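Local coordinates for protein transcriptional regulator (PDB 2GNP) that probably senses a small sugar-like effector through a Rossmann-like sugar-binding domain and so regulates transcription in Streptococcus pneumoniae, at residues A48-N53 / V246-T251; H85-A90 / E142-S147; T232-I237 / L260-D265. All coordinates share one frame; numbering follows the deposited sequence.

Contact 1: residues A48-N53 / V246-T251; sequences AGVLRN and VNHLIT
Val-50, on helix 36-54, meets strand 248-252 through both of its methyl groups, one on His-248 and the other on Ile-250. The closer approach is at the histidine: CG1 of Val-50 lies 3.5 Å from CE1 of His-248, obliquely to the imidazole plane, with NE2 of the same ring at 4.0 Å from that methyl. The second branch is looser. CG2 of Val-50 and CD1 of Ile-250 point at each other tip to tip at 4.1 Å, and CB of Val-50 lies at about the same distance from that CD1. The valine torsion explains the split, since with chi1 at 163° CG1 stands opposite the backbone nitrogen and CG2 opposite the carbonyl carbon, one methyl for each strand residue. His-248 and Ile-250 are two apart on the strand and both direct their side chains at the helix, while Leu-249 between them faces helix 234-242. The strand residues in the contact are buried. On the helix side Val-50 is itself partly exposed, and Asn-53, farther along the helix, is exposed to solvent. Only 117 Å² is buried in all, so the two segments touch rather than interlock. The imidazole keeps its polar partner elsewhere: NE2 of His-248 is hydrogen-bonded to OE1 of Glu-26 on the neighbouring strand 24-28, a residue Val-50 also touches. That bond probably fixes the ring's rotation, consistent with NE2 carrying the proton toward Glu-26 while CE1 lies against the valine; between the two segments the contact is made by van der Waals packing.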
ATOM      1  N   ALA A  48       1.086 -11.317  -8.044  1.00 17.01           N
ATOM      2  CA  ALA A  48       2.335 -12.043  -7.871  1.00 17.03           C
ATOM      3  C   ALA A  48       3.145 -12.075  -9.152  1.00 17.13           C
ATOM      4  O   ALA A  48       4.346 -11.784  -9.135  1.00 16.62           O
ATOM      5  CB  ALA A  48       2.078 -13.508  -7.365  1.00 16.15           C
ATOM      6  N   GLY A  49       2.487 -12.386 -10.275  1.00 16.94           N
ATOM      7  CA  GLY A  49       3.168 -12.385 -11.551  1.00 17.83           C
ATOM      8  C   GLY A  49       3.746 -11.021 -11.914  1.00 16.31           C
ATOM      9  O   GLY A  49       4.908 -10.903 -12.346  1.00 16.81           O
ATOM     10  N   VAL A  50       2.905  -9.998 -11.744  1.00 16.73           N
ATOM     11  CA  VAL A  50       3.323  -8.630 -12.021  1.00 16.92           C
ATOM     12  C   VAL A  50       4.569  -8.284 -11.190  1.00 15.83           C
ATOM     13  O   VAL A  50       5.589  -7.821 -11.724  1.00 15.08           O
ATOM     14  CB  VAL A  50       2.214  -7.621 -11.755  1.00 16.89           C
ATOM     15  CG1 VAL A  50       2.842  -6.264 -11.660  1.00 18.21           C
ATOM     16  CG2 VAL A  50       1.132  -7.670 -12.879  1.00 17.59           C
ATOM     17  N   LEU A  51       4.545  -8.572  -9.888  1.00 15.31           N
ATOM     18  CA  LEU A  51       5.701  -8.175  -9.057  1.00 14.98           C
ATOM     19  C   LEU A  51       6.994  -8.968  -9.423  1.00 15.11           C
ATOM     20  O   LEU A  51       8.102  -8.419  -9.505  1.00 15.57           O
ATOM     21  CB  LEU A  51       5.360  -8.362  -7.572  1.00 14.18           C
ATOM     22  CG  LEU A  51       6.464  -7.972  -6.603  1.00 16.34           C
ATOM     23  CD1 LEU A  51       6.808  -6.484  -6.756  1.00 16.75           C
ATOM     24  CD2 LEU A  51       5.957  -8.211  -5.166  1.00 12.46           C
ATOM     25  N   ARG A  52       6.845 -10.278  -9.653  1.00 15.82           N
ATOM     26  CA  ARG A  52       8.001 -11.087  -9.974  1.00 16.91           C
ATOM     27  C   ARG A  52       8.728 -10.517 -11.219  1.00 16.52           C
ATOM     28  O   ARG A  52       9.959 -10.460 -11.302  1.00 16.89           O
ATOM     29  CB  ARG A  52       7.599 -12.571 -10.152  1.00 16.46           C
ATOM     30  CG  ARG A  52       8.772 -13.463 -10.583  1.00 15.99           C
ATOM     31  CD  ARG A  52       8.402 -14.936 -10.639  1.00 18.96           C
ATOM     32  NE  ARG A  52       9.598 -15.802 -10.760  1.00 18.37           N
ATOM     33  CZ  ARG A  52      10.249 -16.092 -11.892  1.00 22.44           C
ATOM     34  NH1 ARG A  52       9.922 -15.503 -13.050  1.00 22.42           N
ATOM     35  NH2 ARG A  52      11.291 -16.917 -11.851  1.00 22.71           N
ATOM     36  N   ASN A  53       7.934 -10.087 -12.211  1.00 18.46           N
ATOM     37  CA  ASN A  53       8.498  -9.479 -13.421  1.00 19.80           C
ATOM     38  C   ASN A  53       9.210  -8.136 -13.241  1.00 19.90           C
ATOM     39  O   ASN A  53      10.096  -7.752 -14.032  1.00 20.29           O
ATOM     40  CB  ASN A  53       7.390  -9.375 -14.469  1.00 20.03           C
ATOM     41  CG  ASN A  53       7.176 -10.693 -15.194  1.00 25.67           C
ATOM     42  OD1 ASN A  53       8.092 -11.535 -15.235  1.00 29.09           O
ATOM     43  ND2 ASN A  53       5.982 -10.887 -15.775  1.00 26.58           N
ATOM     44  N   VAL A 246       0.371   6.351  -5.948  1.00 14.44           N
ATOM     45  CA  VAL A 246       1.098   5.259  -6.572  1.00 13.71           C
ATOM     46  C   VAL A 246       0.887   5.331  -8.083  1.00 12.64           C
ATOM     47  O   VAL A 246       0.030   6.062  -8.592  1.00 13.16           O
ATOM     48  CB  VAL A 246       0.585   3.861  -6.059  1.00 14.53           C
ATOM     49  CG1 VAL A 246       0.694   3.772  -4.499  1.00 14.76           C
ATOM     50  CG2 VAL A 246      -0.834   3.717  -6.508  1.00 15.33           C
ATOM     51  N   ASN A 247       1.714   4.611  -8.806  1.00 11.70           N
ATOM     52  CA  ASN A 247       1.671   4.622 -10.288  1.00 12.46           C
ATOM     53  C   ASN A 247       1.278   3.312 -10.915  1.00 11.30           C
ATOM     54  O   ASN A 247       1.302   3.210 -12.127  1.00 12.36           O
ATOM     55  CB  ASN A 247       2.949   5.206 -10.920  1.00 11.85           C
ATOM     56  CG  ASN A 247       4.180   4.469 -10.538  1.00 15.42           C
ATOM     57  OD1 ASN A 247       4.147   3.257 -10.319  1.00 13.51           O
ATOM     58  ND2 ASN A 247       5.289   5.222 -10.339  1.00 19.78           N
ATOM     59  N   HIS A 248       0.963   2.302 -10.095  1.00 11.66           N
ATOM     60  CA  HIS A 248       0.510   1.000 -10.606  1.00 12.41           C
ATOM     61  C   HIS A 248      -0.512   0.416  -9.670  1.00 12.64           C
ATOM     62  O   HIS A 248      -0.243   0.238  -8.463  1.00 13.99           O
ATOM     63  CB  HIS A 248       1.707   0.072 -10.705  1.00 11.01           C
ATOM     64  CG  HIS A 248       1.454  -1.200 -11.493  1.00 12.98           C
ATOM     65  ND1 HIS A 248       2.488  -1.912 -12.074  1.00 14.92           N
ATOM     66  CD2 HIS A 248       0.315  -1.881 -11.775  1.00 14.87           C
ATOM     67  CE1 HIS A 248       1.994  -2.981 -12.688  1.00 17.38           C
ATOM     68  NE2 HIS A 248       0.679  -2.984 -12.535  1.00 16.39           N
ATOM     69  N   LEU A 249      -1.693   0.145 -10.211  1.00 12.48           N
ATOM     70  CA  LEU A 249      -2.779  -0.341  -9.388  1.00 11.91           C
ATOM     71  C   LEU A 249      -3.259  -1.680  -9.947  1.00 12.56           C
ATOM     72  O   LEU A 249      -3.291  -1.864 -11.129  1.00 13.10           O
ATOM     73  CB  LEU A 249      -3.946   0.689  -9.375  1.00 12.87           C
ATOM     74  CG  LEU A 249      -5.243   0.258  -8.627  1.00 14.28           C
ATOM     75  CD1 LEU A 249      -5.053   0.033  -7.125  1.00 14.83           C
ATOM     76  CD2 LEU A 249      -6.458   1.199  -8.893  1.00 13.30           C
ATOM     77  N   ILE A 250      -3.490  -2.636  -9.045  1.00 12.00           N
ATOM     78  CA  ILE A 250      -4.198  -3.876  -9.357  1.00 12.75           C
ATOM     79  C   ILE A 250      -5.490  -3.887  -8.509  1.00 14.66           C
ATOM     80  O   ILE A 250      -5.467  -3.813  -7.269  1.00 14.20           O
ATOM     81  CB  ILE A 250      -3.354  -5.053  -9.035  1.00 13.44           C
ATOM     82  CG1 ILE A 250      -2.055  -4.952  -9.852  1.00 12.47           C
ATOM     83  CG2 ILE A 250      -4.126  -6.325  -9.456  1.00 11.69           C
ATOM     84  CD1 ILE A 250      -1.138  -6.206  -9.783  1.00 16.13           C
ATOM     85  N   THR A 251      -6.629  -3.977  -9.195  1.00 15.30           N
ATOM     86  CA  THR A 251      -7.927  -4.017  -8.503  1.00 14.51           C
ATOM     87  C   THR A 251      -8.869  -4.848  -9.374  1.00 14.70           C
ATOM     88  O   THR A 251      -8.437  -5.443 -10.359  1.00 15.79           O
ATOM     89  CB  THR A 251      -8.503  -2.610  -8.299  1.00 15.28           C
ATOM     90  OG1 THR A 251      -9.610  -2.604  -7.393  1.00 15.53           O
ATOM     91  CG2 THR A 251      -8.923  -2.005  -9.650  1.00 16.12           C
TER

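Contact 2: residues H85-A90 / E142-S147; sequences HFYPLA and ENLKNS
Tyr-87 lays one face of its ring against Ser-147 of helix 142-147. The serine CB sits 4.0 Å from the ring centroid of Tyr-87 and 23° off the ring normal, a CH-pi contact displaced toward the rim, and OG of Ser-147 comes to 3.4 Å from CE2 of Tyr-87. Leu-144, one turn earlier on the helix, fills the space beside the base of the ring. Its CD2 is 4.1 Å from CD2 of Tyr-87 in an oblique approach, the two side chains running past each other in opposite directions, while its CD1 lies 4.0 Å from CG of Pro-88. The forked end of the leucine therefore spans the two consecutive strand residues.

Behind this first shell stand the bonds that hold the serine. With chi1 at -69°, OG of Ser-147 swings back along its own helix and donates to the carbonyl O of Asn-143 at 3.0 Å, from above the carbonyl plane. The backbone N of Ser-147 reaches that oxygen from the opposite face, so two donors share one acceptor. Lys-60 NZ of strand 60-63 also hydrogen-bonds to Ser-147 OG, and these two side-chain bonds probably hold the hydroxyl in this rotation. Trp-148 NE1 reaches the carbonyl O of Pro-88, a second link just past the helix.

This short helix lies across the strand at 98°, unlike a regular crossover helix. Strand 85-88 pairs in parallel with strands 60-63 and 116-117 in a mixed sheet, and Phe-86 packs on helix 102-113 at the other face: an alpha/beta sandwich with helices on both faces, consistent with a Rossmann-like fold.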
ATOM      1  N   HIS A  85      17.450  -5.760  -2.120  1.00 14.57           N
ATOM      2  CA  HIS A  85      17.361  -5.384  -0.702  1.00 13.89           C
ATOM      3  C   HIS A  85      15.900  -5.042  -0.418  1.00 13.45           C
ATOM      4  O   HIS A  85      15.292  -4.314  -1.226  1.00 13.13           O
ATOM      5  CB  HIS A  85      18.205  -4.134  -0.408  1.00 15.86           C
ATOM      6  CG  HIS A  85      19.656  -4.311  -0.742  1.00 17.35           C
ATOM      7  ND1 HIS A  85      20.622  -4.468   0.225  1.00 21.38           N
ATOM      8  CD2 HIS A  85      20.293  -4.388  -1.939  1.00 20.86           C
ATOM      9  CE1 HIS A  85      21.802  -4.625  -0.356  1.00 19.92           C
ATOM     10  NE2 HIS A  85      21.627  -4.593  -1.670  1.00 21.03           N
ATOM     11  N   PHE A  86      15.346  -5.541   0.696  1.00 11.67           N
ATOM     12  CA  PHE A  86      13.936  -5.286   1.073  1.00 10.20           C
ATOM     13  C   PHE A  86      13.932  -4.410   2.331  1.00 11.33           C
ATOM     14  O   PHE A  86      14.710  -4.660   3.246  1.00 11.86           O
ATOM     15  CB  PHE A  86      13.268  -6.647   1.422  1.00 11.41           C
ATOM     16  CG  PHE A  86      13.023  -7.497   0.181  1.00 11.06           C
ATOM     17  CD1 PHE A  86      13.852  -8.595  -0.117  1.00 10.34           C
ATOM     18  CD2 PHE A  86      12.052  -7.118  -0.741  1.00 11.02           C
ATOM     19  CE1 PHE A  86      13.673  -9.273  -1.318  1.00 13.58           C
ATOM     20  CE2 PHE A  86      11.790  -7.860  -1.896  1.00 11.66           C
ATOM     21  CZ  PHE A  86      12.612  -8.939  -2.184  1.00 12.43           C
ATOM     22  N   TYR A  87      13.000  -3.453   2.363  1.00 10.63           N
ATOM     23  CA  TYR A  87      12.899  -2.424   3.432  1.00 11.40           C
ATOM     24  C   TYR A  87      11.414  -2.336   3.819  1.00 10.93           C
ATOM     25  O   TYR A  87      10.533  -2.646   3.016  1.00 11.78           O
ATOM     26  CB  TYR A  87      13.329  -1.045   2.922  1.00 12.27           C
ATOM     27  CG  TYR A  87      14.746  -1.037   2.417  1.00 12.44           C
ATOM     28  CD1 TYR A  87      14.978  -1.313   1.079  1.00 11.23           C
ATOM     29  CD2 TYR A  87      15.823  -0.770   3.270  1.00 11.93           C
ATOM     30  CE1 TYR A  87      16.306  -1.342   0.563  1.00 14.56           C
ATOM     31  CE2 TYR A  87      17.147  -0.778   2.770  1.00 14.61           C
ATOM     32  CZ  TYR A  87      17.340  -1.088   1.410  1.00 14.02           C
ATOM     33  OH  TYR A  87      18.636  -1.119   0.917  1.00 19.16           O
ATOM     34  N   PRO A  88      11.139  -1.906   5.075  1.00 11.47           N
ATOM     35  CA  PRO A  88       9.767  -1.581   5.493  1.00 11.34           C
ATOM     36  C   PRO A  88       9.458  -0.147   5.115  1.00 11.82           C
ATOM     37  O   PRO A  88      10.316   0.748   5.300  1.00 12.97           O
ATOM     38  CB  PRO A  88       9.824  -1.723   7.046  1.00 11.65           C
ATOM     39  CG  PRO A  88      11.311  -1.316   7.430  1.00 11.78           C
ATOM     40  CD  PRO A  88      12.136  -1.814   6.138  1.00 10.68           C
ATOM     41  N   LEU A  89       8.256   0.071   4.591  1.00 11.73           N
ATOM     42  CA  LEU A  89       7.756   1.426   4.310  1.00 11.92           C
ATOM     43  C   LEU A  89       7.085   2.012   5.575  1.00 12.75           C
ATOM     44  O   LEU A  89       6.995   3.250   5.734  1.00 12.00           O
ATOM     45  CB  LEU A  89       6.756   1.440   3.181  1.00  9.82           C
ATOM     46  CG  LEU A  89       7.384   1.022   1.820  1.00  9.59           C
ATOM     47  CD1 LEU A  89       6.180   0.780   0.904  1.00 13.21           C
ATOM     48  CD2 LEU A  89       8.346   2.128   1.297  1.00 12.65           C
ATOM     49  N   ALA A  90       6.590   1.139   6.412  1.00 12.70           N
ATOM     50  CA  ALA A  90       5.801   1.502   7.572  1.00 14.94           C
ATOM     51  C   ALA A  90       5.527   0.203   8.340  1.00 17.88           C
ATOM     52  O   ALA A  90       5.348  -0.868   7.717  1.00 19.12           O
ATOM     53  CB  ALA A  90       4.476   2.149   7.119  1.00 14.18           C
ATOM     54  N   GLU A 142      19.271   6.329  10.144  1.00 15.44           N
ATOM     55  CA  GLU A 142      19.624   7.057   8.928  1.00 15.77           C
ATOM     56  C   GLU A 142      19.602   6.202   7.653  1.00 16.13           C
ATOM     57  O   GLU A 142      19.185   6.684   6.593  1.00 16.80           O
ATOM     58  CB  GLU A 142      21.017   7.690   9.079  1.00 16.93           C
ATOM     59  CG  GLU A 142      21.398   8.424   7.889  1.00 19.42           C
ATOM     60  CD  GLU A 142      22.519   9.397   8.220  1.00 28.09           C
ATOM     61  OE1 GLU A 142      23.698   8.945   8.252  1.00 28.11           O
ATOM     62  OE2 GLU A 142      22.190  10.584   8.461  1.00 27.24           O
ATOM     63  N   ASN A 143      20.155   4.991   7.732  1.00 16.59           N
ATOM     64  CA  ASN A 143      20.199   4.091   6.563  1.00 17.07           C
ATOM     65  C   ASN A 143      18.762   3.926   5.997  1.00 16.09           C
ATOM     66  O   ASN A 143      18.536   4.004   4.776  1.00 16.57           O
ATOM     67  CB  ASN A 143      20.777   2.694   6.924  1.00 17.84           C
ATOM     68  CG  ASN A 143      22.271   2.694   7.296  1.00 21.60           C
ATOM     69  OD1 ASN A 143      22.730   1.896   8.168  1.00 24.72           O
ATOM     70  ND2 ASN A 143      23.056   3.540   6.611  1.00 23.22           N
ATOM     71  N   LEU A 144      17.818   3.690   6.895  1.00 15.04           N
ATOM     72  CA  LEU A 144      16.436   3.360   6.473  1.00 15.26           C
ATOM     73  C   LEU A 144      15.810   4.658   5.911  1.00 15.29           C
ATOM     74  O   LEU A 144      15.263   4.688   4.817  1.00 13.54           O
ATOM     75  CB  LEU A 144      15.651   2.796   7.656  1.00 15.48           C
ATOM     76  CG  LEU A 144      14.409   1.984   7.268  1.00 20.19           C
ATOM     77  CD1 LEU A 144      13.326   2.058   8.244  1.00 17.49           C
ATOM     78  CD2 LEU A 144      13.975   1.914   5.791  1.00 16.96           C
ATOM     79  N   LYS A 145      15.982   5.773   6.649  1.00 14.71           N
ATOM     80  CA  LYS A 145      15.495   7.079   6.160  1.00 17.59           C
ATOM     81  C   LYS A 145      15.965   7.422   4.777  1.00 16.03           C
ATOM     82  O   LYS A 145      15.185   7.887   3.962  1.00 16.75           O
ATOM     83  CB  LYS A 145      15.977   8.183   7.130  1.00 18.16           C
ATOM     84  CG  LYS A 145      15.568   9.636   6.708  1.00 22.68           C
ATOM     85  CD  LYS A 145      15.778  10.650   7.862  1.00 23.55           C
ATOM     86  CE  LYS A 145      15.286  12.049   7.449  1.00 28.42           C
ATOM     87  NZ  LYS A 145      15.167  12.927   8.672  1.00 34.07           N
ATOM     88  N   ASN A 146      17.260   7.194   4.515  1.00 16.28           N
ATOM     89  CA  ASN A 146      17.873   7.474   3.213  1.00 16.15           C
ATOM     90  C   ASN A 146      17.341   6.527   2.148  1.00 16.41           C
ATOM     91  O   ASN A 146      17.080   6.933   1.042  1.00 16.10           O
ATOM     92  CB  ASN A 146      19.388   7.391   3.289  1.00 17.93           C
ATOM     93  CG  ASN A 146      19.993   8.606   4.026  1.00 20.92           C
ATOM     94  OD1 ASN A 146      19.328   9.637   4.156  1.00 22.66           O
ATOM     95  ND2 ASN A 146      21.256   8.496   4.438  1.00 20.35           N
ATOM     96  N   SER A 147      17.190   5.270   2.524  1.00 15.33           N
ATOM     97  CA  SER A 147      16.675   4.282   1.618  1.00 15.34           C
ATOM     98  C   SER A 147      15.245   4.592   1.155  1.00 14.23           C
ATOM     99  O   SER A 147      14.897   4.360   0.000  1.00 14.26           O
ATOM    100  CB  SER A 147      16.834   2.853   2.198  1.00 12.94           C
ATOM    101  OG  SER A 147      18.221   2.432   2.250  1.00 16.06           O
TER

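Contact 3: residues T232-I237 / L260-D265; sequences TKVSSI and LEEDGD
Glu-262, on the C-terminal helix 253-264, reaches across to Ser-235 and Val-234 near the start of helix 234-242. Its CB points toward that helix, and CG stands opposite the backbone nitrogen (chi1 -170°), beginning an extended chain that carries the carboxylate over to its neighbours. CB and CG provide the reach; the side chain of Glu-262 also touches Leu-238, a turn further along the facing helix. At CD the carboxylate begins to meet the serine, whose OG is 3.4 Å from that carbon. The two oxygens then divide their tasks. OE2 accepts the hydrogen bond from OG of Ser-235 at 2.7 Å, through the syn lone pair, on the side of the other oxygen, and it also lies 3.4 Å from CB of Ser-235. OE1 comes to 3.9 Å from CG1 of Val-234, whose side chain crosses the glutamate obliquely.

With chi1 at -63°, OG of Ser-235 lies opposite its carbonyl carbon and beside its backbone N, on the side facing the carboxylate. Both polar side chains are partly exposed, so this bond lies on the more open side of the contact, while Val-234 is buried and packs deeper in the helix interface on Lys-258 and Val-259. Beside Glu-262, Asp-263 turns elsewhere, forming a salt bridge with Arg-242 and a hydrogen bond with Tyr-20.

Helices 234-242 and 253-264 precede and follow strand 248-252 in sequence and pack side by side. Strands 223-227 and 248-252 are parallel neighbours joined through helix 234-242, a beta-alpha-beta crossover with the terminal helix packed beside it.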
ATOM      1  N   THR A 232     -15.668  -1.266   0.204  1.00 19.29           N
ATOM      2  CA  THR A 232     -15.355  -0.279   1.303  1.00 19.49           C
ATOM      3  C   THR A 232     -14.074   0.510   0.954  1.00 19.39           C
ATOM      4  O   THR A 232     -13.727   1.492   1.630  1.00 20.34           O
ATOM      5  CB  THR A 232     -15.118  -0.942   2.654  1.00 20.74           C
ATOM      6  OG1 THR A 232     -14.029  -1.844   2.528  1.00 20.38           O
ATOM      7  CG2 THR A 232     -16.383  -1.725   3.167  1.00 21.36           C
ATOM      8  N   LYS A 233     -13.394   0.055  -0.083  1.00 16.07           N
ATOM      9  CA  LYS A 233     -12.167   0.736  -0.517  1.00 17.21           C
ATOM     10  C   LYS A 233     -12.291   1.695  -1.687  1.00 16.13           C
ATOM     11  O   LYS A 233     -11.270   2.245  -2.122  1.00 15.46           O
ATOM     12  CB  LYS A 233     -11.095  -0.304  -0.778  1.00 16.83           C
ATOM     13  CG  LYS A 233     -10.589  -0.814   0.543  1.00 19.47           C
ATOM     14  CD  LYS A 233      -9.499  -1.789   0.360  1.00 22.02           C
ATOM     15  CE  LYS A 233      -9.157  -2.348   1.757  1.00 21.94           C
ATOM     16  NZ  LYS A 233      -7.888  -3.036   1.550  1.00 21.25           N
ATOM     17  N   VAL A 234     -13.513   1.935  -2.184  1.00 15.56           N
ATOM     18  CA  VAL A 234     -13.692   2.746  -3.406  1.00 15.72           C
ATOM     19  C   VAL A 234     -13.235   4.194  -3.154  1.00 16.16           C
ATOM     20  O   VAL A 234     -12.474   4.747  -3.968  1.00 15.43           O
ATOM     21  CB  VAL A 234     -15.159   2.746  -3.845  1.00 16.35           C
ATOM     22  CG1 VAL A 234     -15.441   3.822  -4.929  1.00 16.94           C
ATOM     23  CG2 VAL A 234     -15.526   1.337  -4.295  1.00 15.93           C
ATOM     24  N   SER A 235     -13.661   4.793  -2.033  1.00 15.75           N
ATOM     25  CA  SER A 235     -13.270   6.195  -1.757  1.00 15.73           C
ATOM     26  C   SER A 235     -11.743   6.322  -1.588  1.00 15.88           C
ATOM     27  O   SER A 235     -11.127   7.243  -2.133  1.00 14.38           O
ATOM     28  CB  SER A 235     -13.975   6.734  -0.520  1.00 16.41           C
ATOM     29  OG  SER A 235     -15.420   6.766  -0.736  1.00 18.94           O
ATOM     30  N   SER A 236     -11.151   5.336  -0.909  1.00 15.26           N
ATOM     31  CA  SER A 236      -9.697   5.347  -0.659  1.00 16.48           C
ATOM     32  C   SER A 236      -8.906   5.232  -1.969  1.00 15.11           C
ATOM     33  O   SER A 236      -7.918   5.971  -2.219  1.00 13.68           O
ATOM     34  CB  SER A 236      -9.259   4.233   0.299  1.00 16.81           C
ATOM     35  OG  SER A 236     -10.071   4.243   1.457  1.00 22.45           O
ATOM     36  N   ILE A 237      -9.334   4.320  -2.831  1.00 13.62           N
ATOM     37  CA  ILE A 237      -8.659   4.145  -4.106  1.00 13.82           C
ATOM     38  C   ILE A 237      -8.807   5.404  -4.966  1.00 13.68           C
ATOM     39  O   ILE A 237      -7.842   5.876  -5.580  1.00 14.04           O
ATOM     40  CB  ILE A 237      -9.185   2.857  -4.825  1.00 12.61           C
ATOM     41  CG1 ILE A 237      -8.780   1.577  -4.007  1.00 13.40           C
ATOM     42  CG2 ILE A 237      -8.641   2.784  -6.223  1.00 12.13           C
ATOM     43  CD1 ILE A 237      -9.503   0.346  -4.486  1.00 16.38           C
ATOM     44  N   LEU A 260     -15.210   5.024 -10.551  1.00 18.24           N
ATOM     45  CA  LEU A 260     -15.632   5.899 -11.646  1.00 20.40           C
ATOM     46  C   LEU A 260     -16.970   6.594 -11.352  1.00 21.35           C
ATOM     47  O   LEU A 260     -17.109   7.827 -11.533  1.00 21.41           O
ATOM     48  CB  LEU A 260     -15.669   5.112 -12.947  1.00 20.51           C
ATOM     49  CG  LEU A 260     -14.286   4.759 -13.531  1.00 21.41           C
ATOM     50  CD1 LEU A 260     -14.467   3.760 -14.667  1.00 20.22           C
ATOM     51  CD2 LEU A 260     -13.486   5.979 -13.987  1.00 19.89           C
ATOM     52  N   GLU A 261     -17.906   5.806 -10.842  1.00 21.41           N
ATOM     53  CA  GLU A 261     -19.201   6.294 -10.430  1.00 23.24           C
ATOM     54  C   GLU A 261     -19.080   7.368  -9.342  1.00 23.41           C
ATOM     55  O   GLU A 261     -19.672   8.453  -9.472  1.00 24.52           O
ATOM     56  CB  GLU A 261     -20.066   5.164  -9.913  1.00 24.24           C
ATOM     57  CG  GLU A 261     -21.504   5.672  -9.645  1.00 29.21           C
ATOM     58  CD  GLU A 261     -22.418   4.601  -9.078  1.00 38.55           C
ATOM     59  OE1 GLU A 261     -22.787   4.696  -7.879  1.00 40.14           O
ATOM     60  OE2 GLU A 261     -22.757   3.661  -9.834  1.00 41.08           O
ATOM     61  N   GLU A 262     -18.333   7.071  -8.287  1.00 22.09           N
ATOM     62  CA  GLU A 262     -18.090   8.070  -7.250  1.00 22.30           C
ATOM     63  C   GLU A 262     -17.409   9.344  -7.766  1.00 22.40           C
ATOM     64  O   GLU A 262     -17.772  10.486  -7.365  1.00 22.93           O
ATOM     65  CB  GLU A 262     -17.294   7.463  -6.102  1.00 22.04           C
ATOM     66  CG  GLU A 262     -17.223   8.371  -4.916  1.00 22.52           C
ATOM     67  CD  GLU A 262     -16.888   7.630  -3.668  1.00 26.01           C
ATOM     68  OE1 GLU A 262     -17.618   6.678  -3.315  1.00 26.92           O
ATOM     69  OE2 GLU A 262     -15.883   8.001  -3.035  1.00 26.61           O
ATOM     70  N   ASP A 263     -16.420   9.177  -8.639  1.00 22.89           N
ATOM     71  CA  ASP A 263     -15.726  10.339  -9.195  1.00 23.62           C
ATOM     72  C   ASP A 263     -16.728  11.196  -9.997  1.00 25.19           C
ATOM     73  O   ASP A 263     -16.670  12.421  -9.951  1.00 24.65           O
ATOM     74  CB  ASP A 263     -14.579   9.904 -10.095  1.00 22.49           C
ATOM     75  CG  ASP A 263     -13.531  10.998 -10.329  1.00 23.44           C
ATOM     76  OD1 ASP A 263     -12.648  10.737 -11.171  1.00 19.36           O
ATOM     77  OD2 ASP A 263     -13.586  12.096  -9.703  1.00 24.52           O
ATOM     78  N   GLY A 264     -17.653  10.530 -10.680  1.00 26.43           N
ATOM     79  CA  GLY A 264     -18.647  11.215 -11.500  1.00 29.99           C
ATOM     80  C   GLY A 264     -19.632  12.035 -10.693  1.00 32.49           C
ATOM     81  O   GLY A 264     -20.345  12.861 -11.261  1.00 33.56           O
ATOM     82  N   ASP A 265     -19.658  11.831  -9.373  1.00 33.31           N
ATOM     83  CA  ASP A 265     -20.573  12.537  -8.482  1.00 35.60           C
ATOM     84  C   ASP A 265     -19.975  13.885  -8.138  1.00 35.53           C
ATOM     85  O   ASP A 265     -20.596  14.689  -7.452  1.00 36.28           O
ATOM     86  CB  ASP A 265     -20.818  11.734  -7.194  1.00 36.21           C
ATOM     87  CG  ASP A 265     -21.730  10.525  -7.398  1.00 38.58           C
ATOM     88  OD1 ASP A 265     -22.422  10.429  -8.442  1.00 41.23           O
ATOM     89  OD2 ASP A 265     -21.756   9.658  -6.491  1.00 41.45           O
TER

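Overall arrangement
All three contacts belong to one alpha/beta domain built round a mixed sheet. Contacts 1 and 2 both reach that sheet, through strands 248-252 and 85-88; their centres are about 20 Å apart and they do not touch. Contact 3 lies about 20 Å from contact 1 between centres and meets it directly, where Ile-237 packs on Leu-249 and Thr-251. Contacts 2 and 3 are farthest apart, about 32 Å between centres, on opposite sides of the chain's centre. Along the chain, contact 2 falls wholly between the two segments of contact 1, whereas contacts 1 and 3 interleave. Early and late parts of the chain are thus brought together in a single putative sugar-binding domain.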